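PDB 1YWM: C protein alpha-antigen from Streptococcus agalactiae, which is a cell-wall-anchored surface antigen, here represented by its N-terminal domain, and may play a role in both virulence and immunity. Local coordinates for residues K34-G39 against L56-L61; F71-K76 against S82-T87; T119-T124 against T169-K174. All coordinates share one frame; numbering follows the deposited sequence.

Contact 1: K34-G39 against L56-L61; sequences KNIQNG and LQLIVL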
loop_
_atom_site.group_PDB
_atom_site.type_symbol
_atom_site.label_atom_id
_atom_site.label_comp_id
_atom_site.label_asym_id
_atom_site.label_seq_id
_atom_site.Cartn_x
_atom_site.Cartn_y
_atom_site.Cartn_z
ATOM N N LYS A 34 5.073 -5.592 -2.743
ATOM C CA LYS A 34 4.184 -4.452 -2.451
ATOM C C LYS A 34 3.071 -4.820 -1.426
ATOM O O LYS A 34 2.654 -3.979 -0.620
ATOM C CB LYS A 34 3.581 -3.863 -3.730
ATOM C CG LYS A 34 2.684 -2.676 -3.505
ATOM C CD LYS A 34 3.422 -1.495 -2.834
ATOM C CE LYS A 34 2.507 -0.270 -2.668
ATOM N NZ LYS A 34 2.069 0.357 -3.989
ATOM N N ASN A 35 2.608 -6.073 -1.453
ATOM C CA ASN A 35 1.450 -6.485 -0.666
ATOM C C ASN A 35 1.698 -7.506 0.451
ATOM O O ASN A 35 0.875 -7.639 1.344
ATOM C CB ASN A 35 0.339 -6.992 -1.605
ATOM C CG ASN A 35 -0.114 -5.933 -2.579
ATOM O OD1 ASN A 35 0.264 -5.964 -3.758
ATOM N ND2 ASN A 35 -0.910 -4.966 -2.091
ATOM N N ILE A 36 2.801 -8.244 0.356
ATOM C CA ILE A 36 3.150 -9.300 1.302
ATOM C C ILE A 36 4.502 -8.970 1.934
ATOM O O ILE A 36 5.517 -8.838 1.226
ATOM C CB ILE A 36 3.230 -10.691 0.580
ATOM C CG1 ILE A 36 1.945 -11.000 -0.205
ATOM C CG2 ILE A 36 3.544 -11.788 1.575
ATOM C CD1 ILE A 36 0.630 -11.071 0.653
ATOM N N GLN A 37 4.499 -8.789 3.250
ATOM C CA GLN A 37 5.721 -8.594 4.022
ATOM C C GLN A 37 5.616 -9.326 5.348
ATOM O O GLN A 37 4.593 -9.218 6.033
ATOM C CB GLN A 37 5.930 -7.113 4.310
ATOM C CG GLN A 37 7.306 -6.782 4.856
ATOM C CD GLN A 37 7.476 -5.300 5.040
ATOM O OE1 GLN A 37 7.478 -4.807 6.164
ATOM N NE2 GLN A 37 7.590 -4.577 3.937
ATOM N N ASN A 38 6.689 -10.036 5.700
ATOM C CA ASN A 38 6.765 -10.834 6.922
ATOM C C ASN A 38 5.572 -11.795 7.042
ATOM O O ASN A 38 5.080 -12.054 8.142
ATOM C CB ASN A 38 6.867 -9.927 8.168
ATOM C CG ASN A 38 8.173 -9.123 8.216
ATOM O OD1 ASN A 38 9.261 -9.670 8.036
ATOM N ND2 ASN A 38 8.060 -7.822 8.468
ATOM N N GLY A 39 5.092 -12.291 5.905
ATOM C CA GLY A 39 3.951 -13.198 5.896
ATOM C C GLY A 39 2.615 -12.538 6.177
ATOM O O GLY A 39 1.606 -13.225 6.339
ATOM N N LEU A 56 -6.514 -12.676 -5.294
ATOM C CA LEU A 56 -6.182 -14.040 -5.760
ATOM C C LEU A 56 -4.779 -14.158 -6.298
ATOM O O LEU A 56 -4.196 -15.249 -6.324
ATOM C CB LEU A 56 -7.204 -14.561 -6.773
ATOM C CG LEU A 56 -8.620 -14.837 -6.240
ATOM C CD1 LEU A 56 -9.528 -15.420 -7.343
ATOM C CD2 LEU A 56 -8.603 -15.743 -5.003
ATOM N N GLN A 57 -4.203 -13.032 -6.719
ATOM C CA GLN A 57 -2.840 -13.073 -7.231
ATOM C C GLN A 57 -1.808 -13.150 -6.101
ATOM O O GLN A 57 -0.630 -13.358 -6.364
ATOM C CB GLN A 57 -2.577 -11.896 -8.199
ATOM C CG GLN A 57 -3.362 -12.029 -9.514
ATOM C CD GLN A 57 -3.276 -10.811 -10.419
ATOM O OE1 GLN A 57 -2.456 -9.915 -10.205
ATOM N NE2 GLN A 57 -4.133 -10.776 -11.437
ATOM N N LEU A 58 -2.261 -13.054 -4.845
ATOM C CA LEU A 58 -1.350 -13.089 -3.700
ATOM C C LEU A 58 -1.124 -14.502 -3.191
ATOM O O LEU A 58 -0.365 -14.716 -2.249
ATOM C CB LEU A 58 -1.868 -12.179 -2.574
ATOM C CG LEU A 58 -2.182 -10.723 -2.994
ATOM C CD1 LEU A 58 -2.757 -9.927 -1.806
ATOM C CD2 LEU A 58 -0.899 -10.063 -3.522
ATOM N N ILE A 59 -1.780 -15.476 -3.819
ATOM C CA ILE A 59 -1.576 -16.864 -3.416
ATOM C C ILE A 59 -1.252 -17.757 -4.595
ATOM O O ILE A 59 -1.573 -17.428 -5.738
ATOM C CB ILE A 59 -2.789 -17.410 -2.675
ATOM C CG1 ILE A 59 -4.053 -17.254 -3.526
ATOM C CG2 ILE A 59 -2.905 -16.772 -1.288
ATOM C CD1 ILE A 59 -4.955 -18.437 -3.399
ATOM N N VAL A 60 -0.600 -18.883 -4.303
ATOM C CA VAL A 60 -0.311 -19.870 -5.330
ATOM C C VAL A 60 -1.116 -21.125 -5.001
ATOM O O VAL A 60 -1.044 -21.647 -3.890
ATOM C CB VAL A 60 1.208 -20.179 -5.405
ATOM C CG1 VAL A 60 1.483 -21.331 -6.376
ATOM C CG2 VAL A 60 1.991 -18.943 -5.810
ATOM N N LEU A 61 -1.880 -21.594 -5.978
ATOM C CA LEU A 61 -2.768 -22.738 -5.790
ATOM C C LEU A 61 -2.276 -23.945 -6.546
ATOM O O LEU A 61 -1.826 -23.846 -7.701
ATOM C CB LEU A 61 -4.146 -22.423 -6.328
ATOM C CG LEU A 61 -5.109 -21.676 -5.448
ATOM C CD1 LEU A 61 -6.148 -21.113 -6.377
ATOM C CD2 LEU A 61 -5.715 -22.660 -4.430
#

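Contact 2: F71-K76 against S82-T87; sequences FRQGTK and SQLQST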
loop_
_atom_site.group_PDB
_atom_site.type_symbol
_atom_site.label_atom_id
_atom_site.label_comp_id
_atom_site.label_asym_id
_atom_site.label_seq_id
_atom_site.Cartn_x
_atom_site.Cartn_y
_atom_site.Cartn_z
ATOM N N PHE A 71 -12.699 -10.943 3.157
ATOM C CA PHE A 71 -12.137 -10.014 4.135
ATOM C C PHE A 71 -13.092 -9.945 5.319
ATOM O O PHE A 71 -14.317 -10.029 5.152
ATOM C CB PHE A 71 -12.033 -8.592 3.524
ATOM C CG PHE A 71 -11.029 -8.470 2.405
ATOM C CD1 PHE A 71 -11.449 -8.350 1.083
ATOM C CD2 PHE A 71 -9.662 -8.423 2.676
ATOM C CE1 PHE A 71 -10.528 -8.198 0.031
ATOM C CE2 PHE A 71 -8.723 -8.293 1.622
ATOM C CZ PHE A 71 -9.164 -8.170 0.304
ATOM N N ARG A 72 -12.540 -9.756 6.509
ATOM C CA ARG A 72 -13.354 -9.439 7.667
ATOM C C ARG A 72 -12.783 -8.144 8.235
ATOM O O ARG A 72 -11.581 -8.077 8.525
ATOM C CB ARG A 72 -13.166 -10.547 8.702
ATOM C CG ARG A 72 -13.850 -10.248 10.004
ATOM C CD ARG A 72 -15.310 -10.442 9.929
ATOM N NE ARG A 72 -15.991 -10.159 11.191
ATOM C CZ ARG A 72 -17.306 -10.124 11.302
ATOM N NH1 ARG A 72 -18.062 -10.412 10.236
ATOM N NH2 ARG A 72 -17.878 -9.836 12.485
ATOM N N GLN A 73 -13.647 -7.152 8.392
ATOM C CA GLN A 73 -13.258 -5.864 8.944
ATOM C C GLN A 73 -14.430 -5.315 9.727
ATOM O O GLN A 73 -15.538 -5.246 9.204
ATOM C CB GLN A 73 -12.932 -4.889 7.811
ATOM C CG GLN A 73 -12.431 -3.553 8.349
ATOM C CD GLN A 73 -12.043 -2.628 7.247
ATOM O OE1 GLN A 73 -12.616 -2.675 6.158
ATOM N NE2 GLN A 73 -11.069 -1.775 7.518
ATOM N N GLY A 74 -14.197 -4.909 10.972
ATOM C CA GLY A 74 -15.301 -4.494 11.819
ATOM C C GLY A 74 -16.262 -5.659 12.026
ATOM O O GLY A 74 -15.835 -6.765 12.379
ATOM N N THR A 75 -17.541 -5.426 11.756
ATOM C CA THR A 75 -18.574 -6.456 11.903
ATOM C C THR A 75 -19.037 -6.967 10.546
ATOM O O THR A 75 -20.146 -7.524 10.421
ATOM C CB THR A 75 -19.805 -5.886 12.645
ATOM O OG1 THR A 75 -20.309 -4.769 11.902
ATOM C CG2 THR A 75 -19.413 -5.295 14.006
ATOM N N LYS A 76 -18.209 -6.782 9.525
ATOM C CA LYS A 76 -18.625 -7.162 8.168
ATOM C C LYS A 76 -17.661 -8.105 7.438
ATOM O O LYS A 76 -16.464 -8.020 7.613
ATOM C CB LYS A 76 -18.883 -5.910 7.312
ATOM C CG LYS A 76 -20.167 -5.161 7.720
ATOM C CD LYS A 76 -21.073 -4.843 6.536
ATOM C CE LYS A 76 -22.554 -4.897 6.936
ATOM N NZ LYS A 76 -23.324 -3.665 6.552
ATOM N N SER A 82 -12.991 -4.282 -3.843
ATOM C CA SER A 82 -13.532 -2.936 -4.129
ATOM C C SER A 82 -14.478 -2.395 -3.038
ATOM O O SER A 82 -14.734 -1.185 -2.977
ATOM C CB SER A 82 -14.199 -2.922 -5.512
ATOM O OG SER A 82 -15.513 -3.465 -5.441
ATOM N N GLN A 83 -14.971 -3.277 -2.157
ATOM C CA GLN A 83 -15.801 -2.849 -1.026
ATOM C C GLN A 83 -15.036 -2.300 0.183
ATOM O O GLN A 83 -15.661 -1.725 1.098
ATOM C CB GLN A 83 -16.702 -3.991 -0.526
ATOM C CG GLN A 83 -17.582 -4.634 -1.598
ATOM C CD GLN A 83 -18.325 -5.800 -0.961
ATOM O OE1 GLN A 83 -17.756 -6.872 -0.797
ATOM N NE2 GLN A 83 -19.562 -5.566 -0.531
ATOM N N LEU A 84 -13.717 -2.518 0.228
ATOM C CA LEU A 84 -12.912 -1.985 1.323
ATOM C C LEU A 84 -12.907 -0.456 1.225
ATOM O O LEU A 84 -12.576 0.095 0.192
ATOM C CB LEU A 84 -11.472 -2.499 1.277
ATOM C CG LEU A 84 -11.321 -4.020 1.446
ATOM C CD1 LEU A 84 -9.882 -4.384 1.448
ATOM C CD2 LEU A 84 -12.019 -4.500 2.746
ATOM N N GLN A 85 -13.274 0.206 2.303
ATOM C CA GLN A 85 -13.407 1.676 2.260
ATOM C C GLN A 85 -12.805 2.350 3.482
ATOM O O GLN A 85 -12.705 3.577 3.547
ATOM C CB GLN A 85 -14.875 2.082 2.130
ATOM C CG GLN A 85 -15.579 1.597 0.852
ATOM C CD GLN A 85 -15.152 2.352 -0.401
ATOM O OE1 GLN A 85 -15.034 3.579 -0.384
ATOM N NE2 GLN A 85 -14.925 1.617 -1.494
ATOM N N SER A 86 -12.406 1.555 4.448
ATOM C CA SER A 86 -11.862 2.091 5.696
ATOM C C SER A 86 -10.492 1.494 5.937
ATOM O O SER A 86 -10.269 0.322 5.639
ATOM C CB SER A 86 -12.780 1.719 6.867
ATOM O OG SER A 86 -14.028 2.380 6.742
ATOM N N THR A 87 -9.581 2.285 6.498
ATOM C CA THR A 87 -8.250 1.794 6.842
ATOM C C THR A 87 -8.198 1.200 8.244
ATOM O O THR A 87 -9.086 1.417 9.056
ATOM C CB THR A 87 -7.204 2.919 6.744
ATOM O OG1 THR A 87 -7.590 3.971 7.635
ATOM C CG2 THR A 87 -7.216 3.551 5.354
HETATM O O HOH W 1 -13.929 -1.054 4.689
#

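Contact 3: T119-T124 against T169-K174; sequences TIYDST and TDIDSK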
loop_
_atom_site.group_PDB
_atom_site.type_symbol
_atom_site.label_atom_id
_atom_site.label_comp_id
_atom_site.label_asym_id
_atom_site.label_seq_id
_atom_site.Cartn_x
_atom_site.Cartn_y
_atom_site.Cartn_z
ATOM N N THR A 119 -3.298 -5.354 6.811
ATOM C CA THR A 119 -3.256 -3.940 7.144
ATOM C C THR A 119 -3.811 -3.154 5.964
ATOM O O THR A 119 -3.297 -3.276 4.854
ATOM C CB THR A 119 -1.774 -3.540 7.342
ATOM O OG1 THR A 119 -1.280 -4.164 8.524
ATOM C CG2 THR A 119 -1.652 -1.979 7.621
ATOM N N ILE A 120 -4.858 -2.368 6.176
ATOM C CA ILE A 120 -5.394 -1.587 5.079
ATOM C C ILE A 120 -4.951 -0.136 5.309
ATOM O O ILE A 120 -5.068 0.385 6.410
ATOM C CB ILE A 120 -6.938 -1.648 5.020
ATOM C CG1 ILE A 120 -7.430 -3.107 4.823
ATOM C CG2 ILE A 120 -7.435 -0.780 3.894
ATOM C CD1 ILE A 120 -8.925 -3.253 5.091
ATOM N N TYR A 121 -4.461 0.499 4.259
ATOM C CA TYR A 121 -4.024 1.890 4.367
ATOM C C TYR A 121 -4.451 2.615 3.123
ATOM O O TYR A 121 -5.027 2.018 2.220
ATOM C CB TYR A 121 -2.513 1.953 4.596
ATOM C CG TYR A 121 -1.605 1.500 3.451
ATOM C CD1 TYR A 121 -1.398 0.143 3.179
ATOM C CD2 TYR A 121 -0.917 2.435 2.660
ATOM C CE1 TYR A 121 -0.524 -0.272 2.145
ATOM C CE2 TYR A 121 -0.046 2.029 1.627
ATOM C CZ TYR A 121 0.154 0.685 1.383
ATOM O OH TYR A 121 0.990 0.250 0.384
ATOM N N ASP A 122 -4.213 3.920 3.075
ATOM C CA ASP A 122 -4.653 4.680 1.920
ATOM C C ASP A 122 -3.649 5.796 1.724
ATOM O O ASP A 122 -3.577 6.704 2.562
ATOM C CB ASP A 122 -6.019 5.287 2.173
ATOM C CG ASP A 122 -6.628 5.859 0.929
ATOM O OD1 ASP A 122 -5.925 5.952 -0.109
ATOM O OD2 ASP A 122 -7.825 6.178 0.880
ATOM N N SER A 123 -2.887 5.714 0.631
ATOM C CA SER A 123 -1.900 6.755 0.318
ATOM C C SER A 123 -2.507 7.928 -0.518
ATOM O O SER A 123 -1.783 8.839 -0.920
ATOM C CB SER A 123 -0.706 6.145 -0.404
ATOM O OG SER A 123 -1.097 5.639 -1.673
ATOM N N THR A 124 -3.820 7.920 -0.744
ATOM C CA THR A 124 -4.446 8.893 -1.641
ATOM C C THR A 124 -4.128 10.364 -1.287
ATOM O O THR A 124 -3.726 11.154 -2.162
ATOM C CB THR A 124 -5.974 8.671 -1.731
ATOM O OG1 THR A 124 -6.242 7.396 -2.363
ATOM C CG2 THR A 124 -6.606 9.692 -2.693
ATOM N N THR A 169 -0.551 5.039 9.980
ATOM C CA THR A 169 0.274 5.885 10.835
ATOM C C THR A 169 1.513 6.357 10.079
ATOM O O THR A 169 1.888 7.554 10.141
ATOM C CB THR A 169 0.709 5.118 12.094
ATOM O OG1 THR A 169 -0.439 4.867 12.922
ATOM C CG2 THR A 169 1.595 6.020 12.957
ATOM N N ASP A 170 2.160 5.421 9.389
ATOM C CA ASP A 170 3.331 5.773 8.593
ATOM C C ASP A 170 2.961 6.753 7.459
ATOM O O ASP A 170 3.651 7.748 7.263
ATOM C CB ASP A 170 4.059 4.548 8.067
ATOM C CG ASP A 170 5.543 4.815 7.795
ATOM O OD1 ASP A 170 6.202 3.958 7.181
ATOM O OD2 ASP A 170 6.147 5.849 8.154
ATOM N N ILE A 171 1.895 6.463 6.714
ATOM C CA ILE A 171 1.381 7.414 5.714
ATOM C C ILE A 171 1.202 8.834 6.295
ATOM O O ILE A 171 1.730 9.822 5.745
ATOM C CB ILE A 171 0.072 6.874 5.079
ATOM C CG1 ILE A 171 0.344 5.559 4.293
ATOM C CG2 ILE A 171 -0.677 7.960 4.293
ATOM C CD1 ILE A 171 1.349 5.615 3.087
ATOM N N ASP A 172 0.498 8.937 7.423
ATOM C CA ASP A 172 0.241 10.234 8.036
ATOM C C ASP A 172 1.546 10.943 8.429
ATOM O O ASP A 172 1.660 12.163 8.294
ATOM C CB ASP A 172 -0.714 10.112 9.234
ATOM C CG ASP A 172 -2.129 9.696 8.828
ATOM O OD1 ASP A 172 -2.476 9.718 7.621
ATOM O OD2 ASP A 172 -2.965 9.310 9.666
ATOM N N SER A 173 2.532 10.189 8.886
ATOM C CA SER A 173 3.828 10.782 9.201
ATOM C C SER A 173 4.544 11.320 7.937
ATOM O O SER A 173 5.227 12.366 7.976
ATOM C CB SER A 173 4.704 9.829 10.020
ATOM O OG SER A 173 5.272 8.815 9.218
ATOM N N LYS A 174 4.343 10.645 6.808
ATOM C CA LYS A 174 4.953 11.097 5.548
ATOM C C LYS A 174 4.259 12.379 5.039
ATOM O O LYS A 174 4.869 13.181 4.343
ATOM C CB LYS A 174 4.940 9.973 4.487
ATOM C CG LYS A 174 5.913 8.847 4.780
ATOM C CD LYS A 174 5.659 7.698 3.848
ATOM C CE LYS A 174 6.694 6.558 3.935
ATOM N NZ LYS A 174 7.621 6.550 5.099
#

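Contact 1: K34-G39 against L56-L61
Leu58 meets Asn35 and Ile36 through its CB and CD2, and the two atoms take different partners. Its CD2 methyl abuts the beta-carbon of Asn35, with Leu58 CD2 3.8 Å from Asn35 CB. Nearer the backbone, Leu58 CB lies 4.2 Å from Ile36 CD1, the tip of the longer isoleucine branch. The touch is purely apolar and small, about 132 Å² counting both sides, and all three residues are buried. A chi1 of -53° swings Leu58 CG, and with it CD2, to the Asn35 side. The beta-sandwich of the fibronectin-like fold provides the setting: strand 36-37 is an edge of the six-stranded sheet, whereas strand 59-61 pairs with strand 26-28 in the two-stranded one. Leu58 itself ends the short 3-10 segment that leads into strand 59-61, and it is hydrogen-bonded to Asn29 through the backbone. Asn35 presents its CB to the leucine while its amide turns to other work, ND2 donating to the carbonyl oxygen of Tyr42. Further out, Leu58 also packs on Ile32 and on Tyr94 of strand 88-97, and Ile36 rests on Thr30.

Contact 2: F71-K76 against S82-T87
Gln73 holds CG opposite its own backbone N (chi1 -176°) and stays extended beyond it, carrying the amide straight across to Ser86, while in Leu84 a chi1 of -63° sets CG beside the backbone N and on the Phe71 side. The Gln73 amide works at both ends. Its NE2 donates to Ser86 O over 2.9 Å in a nearly straight bond that lies in the plane of the amide but comes from above the carbonyl plane of Ser86. Its OE1 receives a hydrogen bond from a water, with 2.6 Å between Gln73 OE1 and that oxygen; the same water accepts from the backbone, 2.8 Å from Gln85 N. Two links to the same loop should restrain rotation of the amide. Leu84 fits between ring and amide. Its CD1 sits over the centre of the Phe71 ring in a CH-pi contact, 3.9 Å from the ring centroid and only 7° off the normal. The other methyl bridges the two residues, Leu84 CD2 being 3.9 Å from Gln73 OE1 and also against CG at the root of the Phe71 ring. Just beyond, a type II' turn from Gln73 to Lys76, with Gly74 at positive phi, forms the tight beta-hairpin joining strands 66-73 and 76-78. The loop 82-87 then leads from strand 76-78 back into the sheet as strand 88-97. Tyr78 of the edge strand touches Phe71, Gln73 and Leu84 alike, Leu92 of strand 88-97 meets Phe71, and Ile120 of strand 113-121 packs against both Gln73 and Leu84.

Contact 3: T119-T124 against T169-K174
Ile171 of helix 168-182 supplies the apolar part of this contact, packing against Tyr121, Ser123 and the backbone of Asp122. Its CG1 comes obliquely to the tyrosine ring, 3.7 Å from Tyr121 CD2, and the two side chains cross at about a right angle. The CD1 methyl of Ile171 continues along the ring, still touching Tyr121 CD2, and reaches Ser123 CB at 4.1 Å. The shorter branch has its own partner: Ile171 CG2 is 3.6 Å from Asp122 O. A chi1 of -64° aims the two branches from CB, CG1 to the ring and CG2 to the Asp122 carbonyl. The polar side-chain bonds near the contact run within each segment or to outside partners. Asp122 OD1 forms an Asx turn, accepting from Thr124 N at 3.0 Å, from above the carboxylate plane, and also from Thr124 OG1 at 2.7 Å, on its syn side. Both bonds hold the chain where strand 113-121 gives way to helix 124-137. Ser123 OG is hydrogen-bonded to Asp44 OD2 and Arg127 NE. On the helix, Ser173 OG donates back to Asp170 O at 2.8 Å. A long, weak salt bridge joins Lys174 NZ and Asp170 OD2, 3.5 Å apart; Asp160 is a second, also weak, partner of the lysine. The contact lies at the junction of the beta-sandwich and the antiparallel three-helix bundle: Tyr121 packs on Tyr42 and Asp44 of strand 40-44, Leu126 of helix 124-137 packs on Ile171, and Gln168 OE1, at the start of helix 168-182, accepts from Asp122 N.

The three contacts follow one another along the chain, each closing before the next opens. Their centres lie about 18 Å (1 and 2), 20 Å (1 and 3) and 16 Å (2 and 3) apart, and all three reach the six-stranded sheet. Contacts 1 and 2 belong wholly to the beta-sandwich and do not touch; their nearest atoms are about 7 Å apart. Contact 3 meets both: Lys34 of contact 1 packs on Tyr121, and Ser86 and Thr87 of contact 2 pack on Ile120. It alone crosses to the three-helix bundle: strand 113-121 belongs to the sheet and its end meets the bundle, so contact 3 joins the two parts of the domain.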